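Long-range contact in gingipain R2 Pro-Domain (Porphyromonas gingivalis, PDB 4IEF), which probably keeps the arginine-specific cysteine protease gingipain R2 latent and assists its folding until the pro-domain is cleaved off: residues Tyr122-Ser136 / Gln147-Thr160. Numbering follows the deposited sequence.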
loop_
_atom_site.group_PDB
_atom_site.type_symbol
_atom_site.label_atom_id
_atom_site.label_comp_id
_atom_site.label_asym_id
_atom_site.label_seq_id
_atom_site.Cartn_x
_atom_site.Cartn_y
_atom_site.Cartn_z
ATOM N N TYR A 122 -8.103 26.436 -25.200
ATOM C CA TYR A 122 -8.459 25.994 -26.559
ATOM C C TYR A 122 -8.516 27.158 -27.583
ATOM O O TYR A 122 -8.724 26.917 -28.777
ATOM C CB TYR A 122 -9.772 25.191 -26.562
ATOM C CG TYR A 122 -9.533 23.715 -26.328
ATOM C CD1 TYR A 122 -9.366 23.213 -25.040
ATOM C CD2 TYR A 122 -9.390 22.833 -27.397
ATOM C CE1 TYR A 122 -9.072 21.868 -24.821
ATOM C CE2 TYR A 122 -9.096 21.486 -27.190
ATOM C CZ TYR A 122 -8.952 21.007 -25.897
ATOM O OH TYR A 122 -8.699 19.681 -25.674
ATOM N N ASN A 123 -8.288 28.398 -27.127
ATOM C CA ASN A 123 -8.237 29.576 -27.996
ATOM C C ASN A 123 -6.789 30.095 -28.114
ATOM O O ASN A 123 -6.547 31.057 -28.840
ATOM C CB ASN A 123 -9.174 30.682 -27.474
ATOM C CG ASN A 123 -10.632 30.284 -27.361
ATOM O OD1 ASN A 123 -11.377 30.199 -28.348
ATOM N ND2 ASN A 123 -11.094 30.103 -26.141
ATOM N N GLU A 124 -5.829 29.432 -27.432
ATOM C CA GLU A 124 -4.411 29.811 -27.403
ATOM C C GLU A 124 -3.609 29.068 -28.480
ATOM O O GLU A 124 -3.590 27.834 -28.503
ATOM C CB GLU A 124 -3.817 29.556 -26.004
ATOM C CG GLU A 124 -4.310 30.533 -24.949
ATOM C CD GLU A 124 -4.233 30.058 -23.511
ATOM O OE1 GLU A 124 -5.212 30.290 -22.765
ATOM O OE2 GLU A 124 -3.196 29.474 -23.123
ATOM N N ASP A 125 -2.975 29.831 -29.388
ATOM C CA ASP A 125 -2.181 29.301 -30.495
ATOM C C ASP A 125 -0.748 28.971 -30.028
ATOM O O ASP A 125 0.193 29.736 -30.265
ATOM C CB ASP A 125 -2.181 30.283 -31.684
ATOM C CG ASP A 125 -1.564 29.770 -32.981
ATOM O OD1 ASP A 125 -1.326 28.540 -33.091
ATOM O OD2 ASP A 125 -1.358 30.588 -33.900
ATOM N N LYS A 126 -0.614 27.818 -29.339
ATOM C CA LYS A 126 0.640 27.266 -28.813
ATOM C C LYS A 126 0.466 25.770 -28.505
ATOM O O LYS A 126 -0.672 25.297 -28.394
ATOM C CB LYS A 126 1.126 28.033 -27.560
ATOM C CG LYS A 126 0.286 27.836 -26.301
ATOM C CD LYS A 126 1.058 28.262 -25.063
ATOM C CE LYS A 126 0.579 27.557 -23.823
ATOM N NZ LYS A 126 1.386 27.929 -22.632
ATOM N N PHE A 127 1.590 25.037 -28.341
ATOM C CA PHE A 127 1.549 23.611 -28.022
ATOM C C PHE A 127 1.501 23.394 -26.523
ATOM O O PHE A 127 2.323 23.939 -25.781
ATOM C CB PHE A 127 2.727 22.856 -28.648
ATOM C CG PHE A 127 2.485 22.527 -30.100
ATOM C CD1 PHE A 127 2.867 23.412 -31.103
ATOM C CD2 PHE A 127 1.850 21.346 -30.466
ATOM C CE1 PHE A 127 2.633 23.112 -32.447
ATOM C CE2 PHE A 127 1.612 21.050 -31.807
ATOM C CZ PHE A 127 2.008 21.932 -32.790
ATOM N N PHE A 128 0.501 22.616 -26.086
ATOM C CA PHE A 128 0.276 22.243 -24.694
ATOM C C PHE A 128 0.809 20.822 -24.446
ATOM O O PHE A 128 0.685 19.993 -25.348
ATOM C CB PHE A 128 -1.222 22.320 -24.348
ATOM C CG PHE A 128 -1.773 23.723 -24.241
ATOM C CD1 PHE A 128 -1.905 24.344 -23.005
ATOM C CD2 PHE A 128 -2.184 24.417 -25.375
ATOM C CE1 PHE A 128 -2.430 25.637 -22.902
ATOM C CE2 PHE A 128 -2.706 25.712 -25.272
ATOM C CZ PHE A 128 -2.833 26.310 -24.035
ATOM N N PRO A 129 1.410 20.500 -23.270
ATOM C CA PRO A 129 1.654 21.362 -22.095
ATOM C C PRO A 129 2.808 22.358 -22.299
ATOM O O PRO A 129 2.891 23.350 -21.574
ATOM C CB PRO A 129 1.968 20.346 -20.987
ATOM C CG PRO A 129 2.606 19.186 -21.713
ATOM C CD PRO A 129 1.902 19.121 -23.046
ATOM N N GLY A 130 3.663 22.096 -23.286
ATOM C CA GLY A 130 4.808 22.939 -23.623
ATOM C C GLY A 130 6.132 22.210 -23.547
ATOM O O GLY A 130 6.905 22.230 -24.505
ATOM N N GLU A 131 6.407 21.567 -22.396
ATOM C CA GLU A 131 7.627 20.791 -22.146
ATOM C C GLU A 131 7.362 19.311 -22.411
ATOM O O GLU A 131 6.312 18.797 -22.023
ATOM C CB GLU A 131 8.137 20.977 -20.694
ATOM C CG GLU A 131 8.367 22.399 -20.198
ATOM C CD GLU A 131 9.281 23.324 -20.979
ATOM O OE1 GLU A 131 8.902 24.503 -21.172
ATOM O OE2 GLU A 131 10.401 22.898 -21.342
ATOM N N ILE A 132 8.310 18.627 -23.052
ATOM C CA ILE A 132 8.162 17.200 -23.354
ATOM C C ILE A 132 8.760 16.356 -22.211
ATOM O O ILE A 132 8.535 15.145 -22.176
ATOM C CB ILE A 132 8.716 16.800 -24.758
ATOM C CG1 ILE A 132 10.242 16.937 -24.861
ATOM C CG2 ILE A 132 7.999 17.563 -25.884
ATOM C CD1 ILE A 132 10.865 16.046 -25.913
ATOM N N ALA A 133 9.482 17.005 -21.262
ATOM C CA ALA A 133 10.083 16.354 -20.098
ATOM C C ALA A 133 10.190 17.312 -18.907
ATOM O O ALA A 133 10.661 18.444 -19.055
ATOM C CB ALA A 133 11.452 15.798 -20.444
ATOM N N THR A 134 9.728 16.857 -17.730
ATOM C CA THR A 134 9.771 17.622 -16.478
ATOM C C THR A 134 10.207 16.737 -15.298
ATOM O O THR A 134 10.246 15.508 -15.415
ATOM C CB THR A 134 8.400 18.254 -16.147
ATOM O OG1 THR A 134 7.452 17.219 -15.853
ATOM C CG2 THR A 134 7.892 19.231 -17.225
ATOM N N LEU A 135 10.496 17.374 -14.157
ATOM C CA LEU A 135 10.813 16.706 -12.900
ATOM C C LEU A 135 9.776 17.085 -11.863
ATOM O O LEU A 135 9.383 18.254 -11.787
ATOM C CB LEU A 135 12.221 17.066 -12.383
ATOM C CG LEU A 135 13.428 16.445 -13.093
ATOM C CD1 LEU A 135 14.695 17.119 -12.656
ATOM C CD2 LEU A 135 13.539 14.949 -12.828
ATOM N N SER A 136 9.329 16.105 -11.063
ATOM C CA SER A 136 8.415 16.365 -9.958
ATOM C C SER A 136 9.260 16.762 -8.732
ATOM O O SER A 136 10.485 16.656 -8.792
ATOM C CB SER A 136 7.529 15.152 -9.685
ATOM O OG SER A 136 6.545 15.014 -10.700
ATOM N N GLN A 147 13.485 11.383 -7.072
ATOM C CA GLN A 147 12.826 12.376 -7.913
ATOM C C GLN A 147 12.189 11.680 -9.119
ATOM O O GLN A 147 12.793 10.781 -9.712
ATOM C CB GLN A 147 13.785 13.497 -8.344
ATOM C CG GLN A 147 13.036 14.788 -8.678
ATOM C CD GLN A 147 13.886 16.030 -8.716
ATOM O OE1 GLN A 147 15.098 15.998 -8.521
ATOM N NE2 GLN A 147 13.256 17.167 -8.967
ATOM N N VAL A 148 10.962 12.093 -9.465
ATOM C CA VAL A 148 10.214 11.511 -10.576
ATOM C C VAL A 148 10.424 12.336 -11.849
ATOM O O VAL A 148 10.253 13.557 -11.833
ATOM C CB VAL A 148 8.709 11.353 -10.234
ATOM C CG1 VAL A 148 7.913 10.817 -11.427
ATOM C CG2 VAL A 148 8.515 10.454 -9.013
ATOM N N VAL A 149 10.801 11.652 -12.946
ATOM C CA VAL A 149 10.946 12.259 -14.267
ATOM C C VAL A 149 9.639 11.971 -15.055
ATOM O O VAL A 149 9.146 10.841 -15.046
ATOM C CB VAL A 149 12.248 11.842 -15.030
ATOM C CG1 VAL A 149 12.309 10.342 -15.327
ATOM C CG2 VAL A 149 12.433 12.663 -16.307
ATOM N N ASN A 150 9.061 13.007 -15.677
ATOM C CA ASN A 150 7.825 12.882 -16.456
ATOM C C ASN A 150 8.062 13.140 -17.940
ATOM O O ASN A 150 8.630 14.168 -18.317
ATOM C CB ASN A 150 6.750 13.850 -15.939
ATOM C CG ASN A 150 6.696 13.920 -14.437
ATOM O OD1 ASN A 150 6.390 12.931 -13.764
ATOM N ND2 ASN A 150 7.086 15.058 -13.877
ATOM N N PHE A 151 7.603 12.206 -18.773
ATOM C CA PHE A 151 7.646 12.338 -20.226
ATOM C C PHE A 151 6.286 12.783 -20.702
ATOM O O PHE A 151 5.296 12.167 -20.312
ATOM C CB PHE A 151 8.021 11.007 -20.895
ATOM C CG PHE A 151 9.393 10.476 -20.577
ATOM C CD1 PHE A 151 9.575 9.535 -19.568
ATOM C CD2 PHE A 151 10.503 10.893 -21.306
ATOM C CE1 PHE A 151 10.847 9.019 -19.295
ATOM C CE2 PHE A 151 11.769 10.379 -21.034
ATOM C CZ PHE A 151 11.932 9.445 -20.030
ATOM N N ALA A 152 6.217 13.854 -21.504
ATOM C CA ALA A 152 4.968 14.344 -22.090
ATOM C C ALA A 152 5.090 14.167 -23.621
ATOM O O ALA A 152 5.516 15.087 -24.324
ATOM C CB ALA A 152 4.708 15.794 -21.685
ATOM N N PRO A 153 4.815 12.941 -24.140
ATOM C CA PRO A 153 5.033 12.683 -25.572
ATOM C C PRO A 153 3.892 13.122 -26.490
ATOM O O PRO A 153 3.956 12.877 -27.701
ATOM C CB PRO A 153 5.198 11.167 -25.618
ATOM C CG PRO A 153 4.324 10.674 -24.520
ATOM C CD PRO A 153 4.342 11.720 -23.448
ATOM N N LEU A 154 2.852 13.748 -25.928
ATOM C CA LEU A 154 1.723 14.221 -26.711
ATOM C C LEU A 154 1.586 15.735 -26.516
ATOM O O LEU A 154 1.242 16.206 -25.430
ATOM C CB LEU A 154 0.431 13.456 -26.349
ATOM C CG LEU A 154 0.445 11.934 -26.592
ATOM C CD1 LEU A 154 -0.747 11.278 -25.966
ATOM C CD2 LEU A 154 0.498 11.595 -28.085
ATOM N N GLN A 155 1.946 16.485 -27.564
ATOM C CA GLN A 155 1.915 17.948 -27.592
ATOM C C GLN A 155 0.843 18.376 -28.595
ATOM O O GLN A 155 0.852 17.921 -29.736
ATOM C CB GLN A 155 3.300 18.528 -27.925
ATOM C CG GLN A 155 4.427 18.075 -26.978
ATOM C CD GLN A 155 4.392 18.691 -25.597
ATOM O OE1 GLN A 155 4.110 19.880 -25.421
ATOM N NE2 GLN A 155 4.739 17.903 -24.586
ATOM N N TYR A 156 -0.127 19.180 -28.147
ATOM C CA TYR A 156 -1.262 19.552 -28.981
ATOM C C TYR A 156 -1.524 21.041 -28.985
ATOM O O TYR A 156 -1.655 21.668 -27.926
ATOM C CB TYR A 156 -2.521 18.789 -28.503
ATOM C CG TYR A 156 -3.812 19.107 -29.231
ATOM C CD1 TYR A 156 -4.018 18.689 -30.543
ATOM C CD2 TYR A 156 -4.859 19.756 -28.583
ATOM C CE1 TYR A 156 -5.216 18.951 -31.206
ATOM C CE2 TYR A 156 -6.064 20.020 -29.233
ATOM C CZ TYR A 156 -6.238 19.614 -30.545
ATOM O OH TYR A 156 -7.431 19.871 -31.182
ATOM N N ASN A 157 -1.609 21.593 -30.202
ATOM C CA ASN A 157 -1.956 22.980 -30.458
ATOM C C ASN A 157 -3.462 23.002 -30.748
ATOM O O ASN A 157 -3.882 22.435 -31.757
ATOM C CB ASN A 157 -1.120 23.567 -31.607
ATOM C CG ASN A 157 -1.260 25.068 -31.787
ATOM O OD1 ASN A 157 -2.361 25.639 -31.772
ATOM N ND2 ASN A 157 -0.139 25.744 -31.990
ATOM N N PRO A 158 -4.297 23.583 -29.849
ATOM C CA PRO A 158 -5.758 23.552 -30.066
ATOM C C PRO A 158 -6.273 24.421 -31.218
ATOM O O PRO A 158 -7.289 24.072 -31.823
ATOM C CB PRO A 158 -6.327 24.052 -28.735
ATOM C CG PRO A 158 -5.200 24.018 -27.764
ATOM C CD PRO A 158 -3.970 24.246 -28.573
ATOM N N VAL A 159 -5.591 25.532 -31.522
ATOM C CA VAL A 159 -5.977 26.464 -32.584
ATOM C C VAL A 159 -5.685 25.851 -33.976
ATOM O O VAL A 159 -6.538 25.941 -34.865
ATOM C CB VAL A 159 -5.293 27.850 -32.384
ATOM C CG1 VAL A 159 -5.394 28.730 -33.634
ATOM C CG2 VAL A 159 -5.879 28.573 -31.174
ATOM N N THR A 160 -4.501 25.240 -34.164
ATOM C CA THR A 160 -4.122 24.653 -35.459
ATOM C C THR A 160 -4.637 23.207 -35.613
ATOM O O THR A 160 -4.595 22.666 -36.724
ATOM C CB THR A 160 -2.594 24.706 -35.669
ATOM O OG1 THR A 160 -1.956 23.874 -34.706
ATOM C CG2 THR A 160 -2.033 26.122 -35.609
#
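A133-L135 runs antiparallel to Q147-F151, axes 4.6 Å apart at 161°, with T134 and N150 as the hydrogen-bonded pair; F128 and Y156 form a single bridge. On the T134 side of the sheet the N150 amide spans two residues: N150 ND2 donates to T134 OG1 at 3.0 Å and to S136 OG at 3.2 Å, both lying close to the amide plane. N150 OD1 and S136 OG each also bond a basic side chain on the chain of another protein. Q147, extended beyond CG, sends NE2 to S136 O at 2.8 Å, nearly along the C=O axis. These strands form a beta hairpin within the larger antiparallel sheet of the pro-domain, and strand 69-74 pairs with the other edge of 147-151. Where the first chain turns away at P129-E131, the Q155 amide bonds its backbone. With the side chain bent at chi2 (-73°), Q155 OE1 accepts G130 N on a lone pair at 3.1 Å, while Q155 NE2 donates to E131 O and A152 O. N157 CB sits over the centre of one face of the F127 ring, 3.6 Å from the centroid. N157 ND2 reaches D125 OD1 at 3.2 Å, while N157 OD1 accepts from T160 N in an Asx motif. P158 CB packs against Y122 CD2 at 3.6 Å.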